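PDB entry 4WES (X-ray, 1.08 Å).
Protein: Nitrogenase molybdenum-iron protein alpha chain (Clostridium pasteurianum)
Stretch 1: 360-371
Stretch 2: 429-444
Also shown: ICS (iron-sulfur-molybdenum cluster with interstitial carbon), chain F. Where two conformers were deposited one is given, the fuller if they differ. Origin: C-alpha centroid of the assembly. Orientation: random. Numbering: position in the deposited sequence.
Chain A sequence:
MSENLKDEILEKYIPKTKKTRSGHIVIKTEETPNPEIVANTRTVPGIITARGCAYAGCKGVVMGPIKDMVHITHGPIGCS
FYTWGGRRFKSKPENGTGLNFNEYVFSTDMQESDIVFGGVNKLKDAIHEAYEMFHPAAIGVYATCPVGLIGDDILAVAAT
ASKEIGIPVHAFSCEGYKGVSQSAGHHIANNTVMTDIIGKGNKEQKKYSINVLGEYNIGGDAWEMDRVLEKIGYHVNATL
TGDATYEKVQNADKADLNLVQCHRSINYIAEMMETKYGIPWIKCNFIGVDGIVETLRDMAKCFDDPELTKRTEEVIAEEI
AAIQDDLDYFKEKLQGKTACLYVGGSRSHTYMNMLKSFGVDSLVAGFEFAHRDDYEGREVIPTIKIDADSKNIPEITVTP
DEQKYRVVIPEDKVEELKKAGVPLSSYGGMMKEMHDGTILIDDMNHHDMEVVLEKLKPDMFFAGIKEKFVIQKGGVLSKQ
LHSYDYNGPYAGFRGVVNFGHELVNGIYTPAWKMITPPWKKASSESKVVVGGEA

Stretch 1 (360-371) VDSLVAGFEFAH
Stretch 2 (429-444) GMMKEMHDGTILIDDM

Apolar packing and a short parallel strand pairing join residues 360-371 to 429-444 of the nitrogenase alpha chain, burying 713 Å² in all. At the centre, Ala365 CB lies 3.8 Å from both Met430 CE and Met434 CE; its small side chain leaves room for the two thioether ends. Met430 (t, t, p) points toward strand 361-367 and places CE 3.6 Å from Phe367 CE2, with SD 4.3 Å from the centroid of that ring (chi1 m), oblique to it. Met434 (m, t, p) starts sideways and bends its end inward. On the other face of the sheet, Val364 (t) meets Ile439 (t, t), CG2 to CG2 at 3.5 Å, and Val364 CG1 lies 4.2 Å from Ile441 CD1 (m, t).

Strands 361-367 and 439-441 run parallel, their axes 26° apart and 4.7 Å at closest approach. Val364 pairs with Ile439 and Ala365 with Leu440, all at extended backbone angles. Hydrogen bonds alternate between strands: Ile439 N to Leu363 O, 3.2 Å; Ala365 N to Ile439 O, 3.1 Å; Ile441 N to Ala365 O, 3.0 Å. Beyond them, Asp443 N, in a residue at phi/psi 51/49, gives 3.0 Å to Phe367 O. Gly366 (-165/171) lets its CA approach Ile441 O to 3.2 Å in a CA-H...O contact; an ideal CB there would clash with that oxygen at 1.9 Å.

A helical turn near 430-433 leads to a type II turn, His435 to Thr438, with Gly437 at 88/6. Thr438 OG1 (chi1 p) donates to His435 O at 2.7 Å. At the polar edge, His435 (p, chi2 76°) donates from NE2 to Asp361 OD1 (t) at 2.5 Å, while its ND1 donates to Asp436 O at 2.7 Å. One water bridges Ser362 O (2.8 Å) and His435 N (3.0 Å).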

# COMPACT_ATOMS: atom_id res chain seq x y z
N VAL A 360 20.94 -26.91 -20.75
CA VAL A 360 19.52 -27.12 -20.99
C VAL A 360 19.33 -27.64 -22.41
O VAL A 360 19.95 -27.17 -23.34
CB VAL A 360 18.75 -25.83 -20.77
CG1 VAL A 360 17.28 -25.96 -21.18
CG2 VAL A 360 18.86 -25.37 -19.32
N ASP A 361 18.48 -28.66 -22.55
CA ASP A 361 18.23 -29.34 -23.80
C ASP A 361 16.94 -28.83 -24.42
O ASP A 361 15.85 -29.08 -23.89
CB ASP A 361 18.13 -30.85 -23.49
CG ASP A 361 17.85 -31.69 -24.70
OD1 ASP A 361 17.77 -31.18 -25.83
OD2 ASP A 361 17.72 -32.93 -24.49
N SER A 362 17.06 -28.11 -25.55
CA SER A 362 15.91 -27.58 -26.25
C SER A 362 15.30 -28.63 -27.16
O SER A 362 15.89 -29.00 -28.17
CB SER A 362 16.27 -26.32 -27.03
OG SER A 362 16.73 -25.32 -26.14
N LEU A 363 14.12 -29.10 -26.81
CA LEU A 363 13.50 -30.24 -27.50
C LEU A 363 12.50 -29.85 -28.56
O LEU A 363 12.21 -30.63 -29.46
CB LEU A 363 12.80 -31.12 -26.47
CG LEU A 363 13.74 -31.80 -25.48
CD1 LEU A 363 12.99 -32.72 -24.53
CD2 LEU A 363 14.79 -32.58 -26.25
N VAL A 364 11.92 -28.65 -28.41
CA VAL A 364 10.83 -28.19 -29.25
C VAL A 364 11.10 -26.71 -29.53
O VAL A 364 11.42 -25.97 -28.59
CB VAL A 364 9.47 -28.29 -28.50
CG1 VAL A 364 8.38 -27.69 -29.35
CG2 VAL A 364 9.16 -29.72 -28.08
N ALA A 365 10.95 -26.29 -30.77
CA ALA A 365 11.03 -24.88 -31.10
C ALA A 365 10.11 -24.55 -32.24
O ALA A 365 9.82 -25.38 -33.10
CB ALA A 365 12.45 -24.49 -31.46
N GLY A 366 9.64 -23.31 -32.27
CA GLY A 366 8.80 -22.87 -33.37
C GLY A 366 8.70 -21.37 -33.38
O GLY A 366 9.12 -20.69 -32.44
N PHE A 367 8.12 -20.86 -34.45
CA PHE A 367 7.84 -19.46 -34.62
C PHE A 367 6.39 -19.22 -34.94
O PHE A 367 5.75 -20.03 -35.63
CB PHE A 367 8.66 -18.90 -35.78
CG PHE A 367 10.15 -18.86 -35.57
CD1 PHE A 367 10.74 -18.07 -34.58
CD2 PHE A 367 10.99 -19.57 -36.43
CE1 PHE A 367 12.12 -17.98 -34.46
CE2 PHE A 367 12.38 -19.46 -36.31
CZ PHE A 367 12.93 -18.67 -35.33
N GLU A 368 5.87 -18.07 -34.50
CA GLU A 368 4.54 -17.63 -34.92
C GLU A 368 4.48 -17.40 -36.42
O GLU A 368 3.48 -17.79 -37.04
CB GLU A 368 4.13 -16.34 -34.21
CG GLU A 368 3.93 -16.39 -32.71
CD GLU A 368 3.51 -15.05 -32.11
OE1 GLU A 368 3.63 -14.93 -30.84
OE2 GLU A 368 3.05 -14.15 -32.84
N PHE A 369 5.46 -16.69 -36.97
CA PHE A 369 5.24 -16.08 -38.30
C PHE A 369 6.49 -16.04 -39.16
O PHE A 369 6.50 -15.38 -40.21
CB PHE A 369 4.66 -14.65 -38.12
CG PHE A 369 5.49 -13.77 -37.21
CD1 PHE A 369 6.75 -13.31 -37.59
CD2 PHE A 369 5.01 -13.44 -35.97
CE1 PHE A 369 7.52 -12.61 -36.72
CE2 PHE A 369 5.79 -12.69 -35.10
CZ PHE A 369 7.05 -12.32 -35.46
N ALA A 370 7.55 -16.72 -38.75
CA ALA A 370 8.76 -16.78 -39.55
C ALA A 370 8.46 -17.47 -40.88
O ALA A 370 7.46 -18.17 -41.05
CB ALA A 370 9.85 -17.54 -38.82
N HIS A 371 9.37 -17.30 -41.83
CA HIS A 371 9.24 -17.87 -43.14
C HIS A 371 10.14 -19.11 -43.25
O HIS A 371 10.97 -19.36 -42.37
CB HIS A 371 9.57 -16.86 -44.24
CG HIS A 371 8.73 -15.62 -44.21
ND1 HIS A 371 8.81 -14.68 -45.22
CD2 HIS A 371 7.90 -15.08 -43.29
CE1 HIS A 371 8.03 -13.66 -44.94
NE2 HIS A 371 7.46 -13.87 -43.77
N GLY A 429 19.58 -20.54 -40.51
CA GLY A 429 18.27 -20.89 -40.02
C GLY A 429 18.31 -21.70 -38.74
O GLY A 429 19.36 -22.21 -38.31
N MET A 430 17.16 -21.83 -38.11
CA MET A 430 17.08 -22.43 -36.78
C MET A 430 17.29 -23.93 -36.77
O MET A 430 17.94 -24.45 -35.86
CB MET A 430 15.73 -22.07 -36.17
CG MET A 430 15.53 -22.63 -34.76
SD MET A 430 14.13 -21.90 -33.89
CE MET A 430 12.75 -22.66 -34.75
N MET A 431 16.75 -24.64 -37.76
CA MET A 431 16.79 -26.09 -37.74
C MET A 431 18.26 -26.61 -37.64
O MET A 431 18.54 -27.58 -36.94
CB MET A 431 16.06 -26.63 -38.98
CG MET A 431 15.47 -28.03 -38.88
SD MET A 431 14.60 -28.34 -40.42
CE MET A 431 13.03 -27.45 -40.31
N LYS A 432 19.17 -25.95 -38.37
CA LYS A 432 20.57 -26.38 -38.40
C LYS A 432 21.15 -26.45 -37.01
O LYS A 432 22.00 -27.32 -36.74
CB LYS A 432 21.42 -25.46 -39.25
CG LYS A 432 21.59 -25.91 -40.69
CD LYS A 432 20.96 -24.93 -41.67
CE LYS A 432 21.65 -24.85 -43.02
NZ LYS A 432 21.08 -23.68 -43.72
N GLU A 433 20.72 -25.55 -36.13
CA GLU A 433 21.29 -25.48 -34.79
C GLU A 433 20.70 -26.49 -33.83
O GLU A 433 21.30 -26.79 -32.80
CB GLU A 433 21.11 -24.05 -34.26
CG GLU A 433 21.85 -23.77 -32.96
CD GLU A 433 22.14 -22.31 -32.73
OE1 GLU A 433 22.24 -21.56 -33.72
OE2 GLU A 433 22.31 -21.96 -31.56
N MET A 434 19.53 -27.03 -34.14
CA MET A 434 18.83 -27.95 -33.24
C MET A 434 19.43 -29.35 -33.33
O MET A 434 20.01 -29.75 -34.33
CB MET A 434 17.37 -28.00 -33.62
CG MET A 434 16.70 -26.65 -33.38
SD MET A 434 14.97 -26.55 -33.89
CE MET A 434 14.20 -27.66 -32.74
N HIS A 435 19.31 -30.10 -32.26
CA HIS A 435 19.89 -31.42 -32.33
C HIS A 435 18.91 -32.44 -32.91
O HIS A 435 17.73 -32.19 -33.10
CB HIS A 435 20.47 -31.84 -31.00
CG HIS A 435 19.46 -32.10 -29.94
ND1 HIS A 435 18.70 -33.26 -29.91
CD2 HIS A 435 19.16 -31.42 -28.81
CE1 HIS A 435 17.93 -33.25 -28.83
NE2 HIS A 435 18.19 -32.14 -28.15
N ASP A 436 19.45 -33.61 -33.26
CA ASP A 436 18.63 -34.65 -33.86
C ASP A 436 17.56 -35.12 -32.88
O ASP A 436 17.80 -35.15 -31.66
CB ASP A 436 19.50 -35.83 -34.30
CG ASP A 436 20.34 -35.51 -35.53
OD1 ASP A 436 20.06 -34.50 -36.21
OD2 ASP A 436 21.30 -36.28 -35.82
N GLY A 437 16.38 -35.44 -33.40
CA GLY A 437 15.25 -35.91 -32.60
C GLY A 437 14.32 -34.85 -32.03
O GLY A 437 13.41 -35.14 -31.27
N THR A 438 14.57 -33.60 -32.42
CA THR A 438 13.79 -32.46 -31.97
C THR A 438 12.65 -32.14 -32.96
O THR A 438 12.66 -32.60 -34.10
CB THR A 438 14.71 -31.23 -31.74
OG1 THR A 438 15.35 -30.88 -32.96
CG2 THR A 438 15.69 -31.53 -30.63
N ILE A 439 11.70 -31.35 -32.49
CA ILE A 439 10.54 -31.04 -33.28
C ILE A 439 10.37 -29.54 -33.45
O ILE A 439 10.62 -28.76 -32.53
CB ILE A 439 9.27 -31.69 -32.67
CG1 ILE A 439 8.03 -31.65 -33.59
CG2 ILE A 439 8.97 -31.15 -31.29
CD1 ILE A 439 6.95 -32.60 -33.14
N LEU A 440 9.93 -29.16 -34.66
CA LEU A 440 9.62 -27.80 -34.98
C LEU A 440 8.12 -27.69 -35.23
O LEU A 440 7.55 -28.52 -35.92
CB LEU A 440 10.39 -27.37 -36.23
CG LEU A 440 11.90 -27.27 -35.98
CD1 LEU A 440 12.63 -28.57 -36.24
CD2 LEU A 440 12.57 -26.09 -36.66
N ILE A 441 7.52 -26.62 -34.67
CA ILE A 441 6.08 -26.40 -34.83
C ILE A 441 5.84 -24.94 -35.24
O ILE A 441 6.01 -24.01 -34.44
CB ILE A 441 5.29 -26.69 -33.54
CG1 ILE A 441 5.57 -28.11 -33.01
CG2 ILE A 441 3.81 -26.49 -33.83
CD1 ILE A 441 4.95 -28.37 -31.65
N ASP A 442 5.43 -24.74 -36.48
CA ASP A 442 5.10 -23.42 -37.00
C ASP A 442 3.66 -23.06 -36.63
O ASP A 442 2.74 -23.87 -36.78
CB ASP A 442 5.29 -23.39 -38.51
CG ASP A 442 4.92 -22.08 -39.13
OD1 ASP A 442 5.67 -21.11 -38.88
OD2 ASP A 442 3.89 -22.02 -39.83
N ASP A 443 3.46 -21.82 -36.18
CA ASP A 443 2.15 -21.34 -35.75
C ASP A 443 1.55 -22.32 -34.74
O ASP A 443 0.38 -22.73 -34.83
CB ASP A 443 1.22 -21.09 -36.95
CG ASP A 443 -0.00 -20.21 -36.64
OD1 ASP A 443 -0.14 -19.65 -35.53
OD2 ASP A 443 -0.88 -20.13 -37.56
N MET A 444 2.33 -22.69 -33.75
CA MET A 444 1.87 -23.57 -32.66
C MET A 444 0.65 -23.00 -31.99
O MET A 444 0.66 -21.84 -31.55
CB MET A 444 2.98 -23.71 -31.62
CG MET A 444 2.63 -24.71 -30.54
SD MET A 444 3.79 -24.71 -29.14
CE MET A 444 3.40 -23.17 -28.38
FE1 ICS F . 12.28 -9.75 -34.79
MO1 ICS F . 7.38 -10.10 -29.87
FE2 ICS F . 9.68 -9.52 -34.31
FE3 ICS F . 11.44 -8.67 -32.50
FE4 ICS F . 11.17 -11.27 -32.98
FE5 ICS F . 9.33 -11.41 -31.17
FE6 ICS F . 7.88 -9.63 -32.46
FE7 ICS F . 9.60 -8.84 -30.69
CX ICS F . 9.89 -9.93 -32.37
S1A ICS F . 10.67 -11.34 -35.22
S1B ICS F . 7.14 -11.57 -31.66
S2A ICS F . 11.14 -7.81 -34.60
S2B ICS F . 7.50 -9.11 -34.55
S3A ICS F . 10.76 -13.07 -31.73
S3B ICS F . 7.54 -8.01 -30.99
S4A ICS F . 13.15 -10.15 -32.69
S4B ICS F . 9.58 -10.46 -29.16
S5A ICS F . 11.27 -7.40 -30.67
O HOH W 1 17.96 -28.53 -30.04
O HOH W 2 11.33 -33.43 -29.04
O HOH W 3 4.91 -18.84 -40.17